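Long-range contacts in thiosulfate sulfurtransferase YnjE (Escherichia coli, PDB 2WLR), which catalyses the transfer of sulfur from thiosulfate to cyanide, giving thiocyanate and sulfite, as a periplasmic monomer built from rhodanese domains: residues Val79-Asn84 with Thr101-Leu106; Leu290-Ser295 with Ala318-Ala323. All blocks are in the same frame, centred on the assembly; numbering follows the deposited sequence.

Interaction 1 of 2, residues Val79-Asn84 with Thr101-Leu106; sequences VALYGN and THISIL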
loop_
_atom_site.group_PDB
_atom_site.type_symbol
_atom_site.label_atom_id
_atom_site.label_comp_id
_atom_site.label_asym_id
_atom_site.label_seq_id
_atom_site.Cartn_x
_atom_site.Cartn_y
_atom_site.Cartn_z
ATOM N N VAL A 79 7.552 21.098 -17.610
ATOM C CA VAL A 79 7.149 20.520 -16.324
ATOM C C VAL A 79 6.947 21.660 -15.349
ATOM O O VAL A 79 7.703 22.627 -15.347
ATOM C CB VAL A 79 8.127 19.417 -15.791
ATOM C CG1 VAL A 79 8.325 18.373 -16.873
ATOM C CG2 VAL A 79 9.455 20.000 -15.336
ATOM N N ALA A 80 5.857 21.609 -14.579
ATOM C CA ALA A 80 5.543 22.670 -13.625
ATOM C C ALA A 80 5.493 22.066 -12.234
ATOM O O ALA A 80 4.694 21.156 -11.975
ATOM C CB ALA A 80 4.233 23.312 -13.949
ATOM N N LEU A 81 6.355 22.555 -11.356
ATOM C CA LEU A 81 6.502 22.045 -9.997
ATOM C C LEU A 81 5.641 22.805 -9.026
ATOM O O LEU A 81 5.363 23.999 -9.198
ATOM C CB LEU A 81 7.946 22.174 -9.529
ATOM C CG LEU A 81 9.047 21.657 -10.450
ATOM C CD1 LEU A 81 10.392 21.709 -9.774
ATOM C CD2 LEU A 81 8.773 20.287 -10.953
ATOM N N TYR A 82 5.194 22.108 -7.987
ATOM C CA TYR A 82 4.579 22.780 -6.862
ATOM C C TYR A 82 4.864 22.122 -5.542
ATOM O O TYR A 82 5.393 20.999 -5.468
ATOM C CB TYR A 82 3.084 23.001 -7.098
ATOM C CG TYR A 82 2.262 21.725 -7.120
ATOM C CD1 TYR A 82 2.044 21.033 -8.297
ATOM C CD2 TYR A 82 1.633 21.273 -5.984
ATOM C CE1 TYR A 82 1.271 19.868 -8.329
ATOM C CE2 TYR A 82 0.874 20.117 -5.998
ATOM C CZ TYR A 82 0.664 19.424 -7.172
ATOM O OH TYR A 82 -0.108 18.285 -7.120
ATOM N N GLY A 83 4.565 22.853 -4.489
ATOM C CA GLY A 83 4.885 22.472 -3.141
ATOM C C GLY A 83 5.579 23.586 -2.405
ATOM O O GLY A 83 5.494 24.742 -2.814
ATOM N N ASN A 84 6.251 23.251 -1.313
ATOM C CA ASN A 84 6.999 24.302 -0.624
ATOM C C ASN A 84 8.234 24.734 -1.397
ATOM O O ASN A 84 8.761 23.982 -2.219
ATOM C CB ASN A 84 7.284 23.983 0.817
ATOM C CG ASN A 84 8.269 22.895 0.991
ATOM O OD1 ASN A 84 9.470 23.070 0.703
ATOM N ND2 ASN A 84 7.813 21.773 1.512
ATOM N N THR A 101 14.687 20.314 -19.766
ATOM C CA THR A 101 15.045 21.676 -20.214
ATOM C C THR A 101 13.984 22.755 -20.005
ATOM O O THR A 101 14.250 23.932 -20.232
ATOM C CB THR A 101 15.458 21.666 -21.708
ATOM O OG1 THR A 101 14.345 21.300 -22.504
ATOM C CG2 THR A 101 16.584 20.653 -21.952
ATOM N N HIS A 102 12.795 22.381 -19.541
ATOM C CA HIS A 102 11.718 23.355 -19.413
ATOM C C HIS A 102 11.000 23.146 -18.082
ATOM O O HIS A 102 9.979 22.467 -18.058
ATOM C CB HIS A 102 10.739 23.176 -20.573
ATOM C CG HIS A 102 9.758 24.294 -20.709
ATOM N ND1 HIS A 102 9.341 25.054 -19.636
ATOM C CD2 HIS A 102 9.078 24.755 -21.785
ATOM C CE1 HIS A 102 8.469 25.957 -20.050
ATOM N NE2 HIS A 102 8.292 25.798 -21.349
ATOM N N ILE A 103 11.557 23.711 -17.014
ATOM C CA ILE A 103 11.082 23.504 -15.637
ATOM C C ILE A 103 10.596 24.818 -15.075
ATOM O O ILE A 103 11.363 25.764 -14.917
ATOM C CB ILE A 103 12.193 22.954 -14.730
ATOM C CG1 ILE A 103 12.770 21.660 -15.302
ATOM C CG2 ILE A 103 11.670 22.685 -13.281
ATOM C CD1 ILE A 103 13.979 21.165 -14.561
ATOM N N SER A 104 9.294 24.880 -14.795
ATOM C CA SER A 104 8.621 26.077 -14.277
ATOM C C SER A 104 7.964 25.784 -12.928
ATOM O O SER A 104 7.964 24.635 -12.476
ATOM C CB SER A 104 7.505 26.480 -15.232
ATOM O OG SER A 104 8.000 26.783 -16.522
ATOM N N ILE A 105 7.421 26.818 -12.307
ATOM C CA ILE A 105 6.507 26.657 -11.175
ATOM C C ILE A 105 5.068 26.634 -11.700
ATOM O O ILE A 105 4.740 27.302 -12.698
ATOM C CB ILE A 105 6.696 27.788 -10.164
ATOM C CG1 ILE A 105 6.013 27.471 -8.853
ATOM C CG2 ILE A 105 6.152 29.104 -10.704
ATOM C CD1 ILE A 105 6.588 28.241 -7.710
ATOM N N LEU A 106 4.219 25.820 -11.074
ATOM C CA LEU A 106 2.797 25.802 -11.386
ATOM C C LEU A 106 2.182 26.910 -10.545
ATOM O O LEU A 106 2.053 26.766 -9.320
ATOM C CB LEU A 106 2.175 24.428 -11.112
ATOM C CG LEU A 106 0.693 24.295 -11.466
ATOM C CD1 LEU A 106 0.441 24.482 -12.917
ATOM C CD2 LEU A 106 0.193 22.909 -11.020
#
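Leu106 reaches across to Ala80 and Tyr82 at the edge of a parallel sheet. Its CB lies 3.7 Å from Ala80 CB and about as far from the carbonyl O of Leu81. CG stands anti to the backbone N (chi1 -178°) and carries both methyl groups. CD1 turns back to Ala80 CB at 4.1 Å. CD2 goes to the aromatic ring and meets Tyr82 CD1 at 3.8 Å, an oblique approach. The two side chains lie side by side and point the same way. The Tyr82 hydroxyl is held by the backbone N of Glu45.

Val79, Leu81, Ile103 and Ile105 point to the face opposite Ala80 and Ser104. Val79 CG2 sits 3.7 Å from Ile103 CG1, and these two side chains also run alongside each other. Ile103 CG2 meets Leu81 CD1 at 3.9 Å, where the two side chains cross obliquely. Leu81 and Ile103 also pack on helix 85-97.

Four backbone hydrogen bonds join the strands: Val79 N to His102 O, Ser104 N to Val79 O, Leu81 N to Ser104 O and Leu106 N to Leu81 O. All are nearly straight at hydrogen. The carbonyls of Val79, Ser104 and Leu81 each accept a CA-H contact as well. Strand 79-82, helix 85-97 and strand 103-105 form a beta-alpha-beta unit of the first rhodanese domain, far from the catalytic cysteine. Strand 103-105 is outermost in its sheet, and strand 21-24 flanks strand 79-82 on the other side.

The chemistry is that of a regular parallel pairing. The main chain supplies the polar bonds across the contact. Mostly apolar side chains line both faces, and Ser104 OG on the Ala80 face bonds to Lys8 O.

Interaction 2 of 2, residues Leu290-Ser295 with Ala318-Ala323; sequences LVSIRS and ARWGHA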
loop_
_atom_site.group_PDB
_atom_site.type_symbol
_atom_site.label_atom_id
_atom_site.label_comp_id
_atom_site.label_asym_id
_atom_site.label_seq_id
_atom_site.Cartn_x
_atom_site.Cartn_y
_atom_site.Cartn_z
ATOM N N LEU A 290 -7.004 -13.392 -11.608
ATOM C CA LEU A 290 -6.301 -13.976 -10.476
ATOM C C LEU A 290 -4.868 -13.505 -10.644
ATOM O O LEU A 290 -4.204 -13.758 -11.656
ATOM C CB LEU A 290 -6.406 -15.509 -10.454
ATOM C CG LEU A 290 -5.848 -16.203 -9.226
ATOM C CD1 LEU A 290 -6.475 -15.703 -7.916
ATOM C CD2 LEU A 290 -6.013 -17.717 -9.389
ATOM N N VAL A 291 -4.382 -12.790 -9.642
ATOM C CA VAL A 291 -3.167 -11.984 -9.774
ATOM C C VAL A 291 -2.068 -12.466 -8.848
ATOM O O VAL A 291 -2.201 -12.455 -7.609
ATOM C CB VAL A 291 -3.453 -10.502 -9.485
ATOM C CG1 VAL A 291 -2.206 -9.689 -9.590
ATOM C CG2 VAL A 291 -4.517 -9.952 -10.420
ATOM N N SER A 292 -0.926 -12.853 -9.410
ATOM C CA SER A 292 0.219 -13.285 -8.687
ATOM C C SER A 292 1.057 -12.101 -8.235
ATOM O O SER A 292 1.626 -11.351 -9.055
ATOM C CB SER A 292 1.101 -14.166 -9.580
ATOM O OG SER A 292 2.267 -14.534 -8.899
ATOM N N ILE A 293 1.143 -11.925 -6.914
ATOM C CA ILE A 293 2.059 -10.968 -6.292
ATOM C C ILE A 293 3.264 -11.751 -5.803
ATOM O O ILE A 293 3.520 -11.909 -4.625
ATOM C CB ILE A 293 1.357 -10.154 -5.167
ATOM C CG1 ILE A 293 0.033 -9.570 -5.672
ATOM C CG2 ILE A 293 2.289 -9.063 -4.646
ATOM C CD1 ILE A 293 0.207 -8.618 -6.823
ATOM N N ARG A 294 3.997 -12.251 -6.787
ATOM C CA ARG A 294 5.199 -13.020 -6.562
ATOM C C ARG A 294 6.335 -12.433 -7.369
ATOM O O ARG A 294 6.083 -11.773 -8.385
ATOM C CB ARG A 294 4.947 -14.490 -6.912
ATOM C CG ARG A 294 3.894 -15.131 -6.014
ATOM C CD ARG A 294 3.568 -16.596 -6.372
ATOM N NE ARG A 294 4.682 -17.476 -6.063
ATOM C CZ ARG A 294 4.936 -18.629 -6.691
ATOM N NH1 ARG A 294 4.193 -19.015 -7.717
ATOM N NH2 ARG A 294 5.986 -19.359 -6.314
ATOM N N SER A 295 7.562 -12.620 -6.906
ATOM C CA SER A 295 8.735 -12.085 -7.631
ATOM C C SER A 295 8.791 -12.763 -8.990
ATOM O O SER A 295 8.288 -13.875 -9.151
ATOM C CB SER A 295 10.021 -12.324 -6.857
ATOM O OG SER A 295 10.312 -13.716 -6.736
ATOM N N ALA A 318 -2.766 -17.229 -14.316
ATOM C CA ALA A 318 -2.629 -16.099 -13.394
ATOM C C ALA A 318 -1.861 -14.986 -14.086
ATOM O O ALA A 318 -0.933 -15.238 -14.864
ATOM C CB ALA A 318 -1.913 -16.543 -12.106
ATOM N N ARG A 319 -2.274 -13.761 -13.812
ATOM C CA ARG A 319 -1.643 -12.583 -14.377
ATOM C C ARG A 319 -0.658 -12.020 -13.379
ATOM O O ARG A 319 -0.950 -11.969 -12.192
ATOM C CB ARG A 319 -2.704 -11.574 -14.754
ATOM C CG ARG A 319 -3.582 -12.077 -15.915
ATOM C CD ARG A 319 -4.864 -11.334 -16.081
ATOM N NE ARG A 319 -5.494 -11.747 -17.351
ATOM C CZ ARG A 319 -6.794 -11.665 -17.614
ATOM N NH1 ARG A 319 -7.663 -11.182 -16.745
ATOM N NH2 ARG A 319 -7.236 -12.087 -18.798
ATOM N N TRP A 320 0.499 -11.556 -13.825
ATOM C CA TRP A 320 1.514 -11.052 -12.914
ATOM C C TRP A 320 1.142 -9.680 -12.428
ATOM O O TRP A 320 0.856 -8.805 -13.218
ATOM C CB TRP A 320 2.872 -10.923 -13.592
ATOM C CG TRP A 320 4.014 -10.710 -12.589
ATOM C CD1 TRP A 320 4.223 -11.374 -11.414
ATOM C CD2 TRP A 320 5.112 -9.801 -12.720
ATOM N NE1 TRP A 320 5.351 -10.936 -10.810
ATOM C CE2 TRP A 320 5.936 -9.977 -11.594
ATOM C CE3 TRP A 320 5.484 -8.865 -13.691
ATOM C CZ2 TRP A 320 7.090 -9.242 -11.396
ATOM C CZ3 TRP A 320 6.630 -8.133 -13.484
ATOM C CH2 TRP A 320 7.418 -8.324 -12.351
ATOM N N GLY A 321 1.171 -9.482 -11.109
ATOM C CA GLY A 321 0.831 -8.184 -10.529
ATOM C C GLY A 321 2.006 -7.308 -10.142
ATOM O O GLY A 321 1.810 -6.258 -9.529
ATOM N N HIS A 322 3.222 -7.712 -10.484
ATOM C CA HIS A 322 4.434 -7.174 -9.898
ATOM C C HIS A 322 4.527 -7.519 -8.400
ATOM O O HIS A 322 3.599 -8.045 -7.808
ATOM C CB HIS A 322 4.596 -5.674 -10.183
ATOM C CG HIS A 322 4.881 -5.386 -11.624
ATOM N ND1 HIS A 322 6.117 -4.975 -12.078
ATOM C CD2 HIS A 322 4.100 -5.493 -12.714
ATOM C CE1 HIS A 322 6.071 -4.819 -13.394
ATOM N NE2 HIS A 322 4.859 -5.128 -13.805
ATOM N N ALA A 323 5.695 -7.278 -7.805
ATOM C CA ALA A 323 5.919 -7.605 -6.388
ATOM C C ALA A 323 7.243 -6.999 -5.941
ATOM O O ALA A 323 7.358 -5.776 -5.797
ATOM C CB ALA A 323 5.864 -9.140 -6.154
#
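Trp320 gives its indole N-H to the carbonyl O of Arg294, with NE1 and O only 2.7 Å apart. The bond is nearly straight (172° at hydrogen), and the oxygen lies close to the ring plane. The indole CG is anti to the backbone N (chi1 -167°). The ring leans toward 290-295, and its CD1 comes 3.5 Å from Ser292 O. Backbone N of His322 sits over the centre of one indole face.

The tight part lies at Gly321. Val291 CG1 is 3.5 Å from Gly321 CA, and Ile293 CD1 is 3.8 Å from the same atom. A beta carbon here would clash with both methyl groups. Beside it, Ala323 CB packs 3.5 Å from Arg294 O and touches Ile293 CG2 at 3.9 Å. The nearby His322 O is buried without a polar partner in the model. Arg294 is buried too, but its side chain turns away from 318-323. Its guanidinium forms salt bridges with Glu314 and Glu298, NH1 also donates to Gly313 O, and Trp393 adds a cation-pi contact.

The looser side is the partly exposed one. There the extended Arg319 side chain leads away, to Ser289 OG and Arg285 O, and the His322 side chain also points away from 290-295.

Strand 319-320 is the outermost strand beside strand 288-292 in the parallel sheet of the third rhodanese domain. Arg319 N donates to Leu290 O, Ser292 N to Arg319 O, and Gly321 N to Ser292 O. The pairing ends where both segments leave the strand. The main-chain bonds thus join the two strands, and the indole N-H extends the link to the loop after strand 288-292, beside the probable substrate site.

Overall arrangement
Interactions 1 and 2 both pair an outermost parallel strand with its neighbour, but in different rhodanese domains of one chain. Their centres are 36 Å apart, and their nearest atoms are about 24 Å apart, so they do not touch. Interaction 1 closes before interaction 2 opens along the sequence. Only interaction 2 lies near the catalytic region: the side chain of Ile293 is about 4 Å from that of Arg370, the probable substrate-binding residue. The side chain of Trp320 is about 4 Å from a bound HEPES buffer molecule. The persulfide-forming Cys365 belongs to the same domain as 290-295 and 318-323. Interaction 1 is remote from these sites.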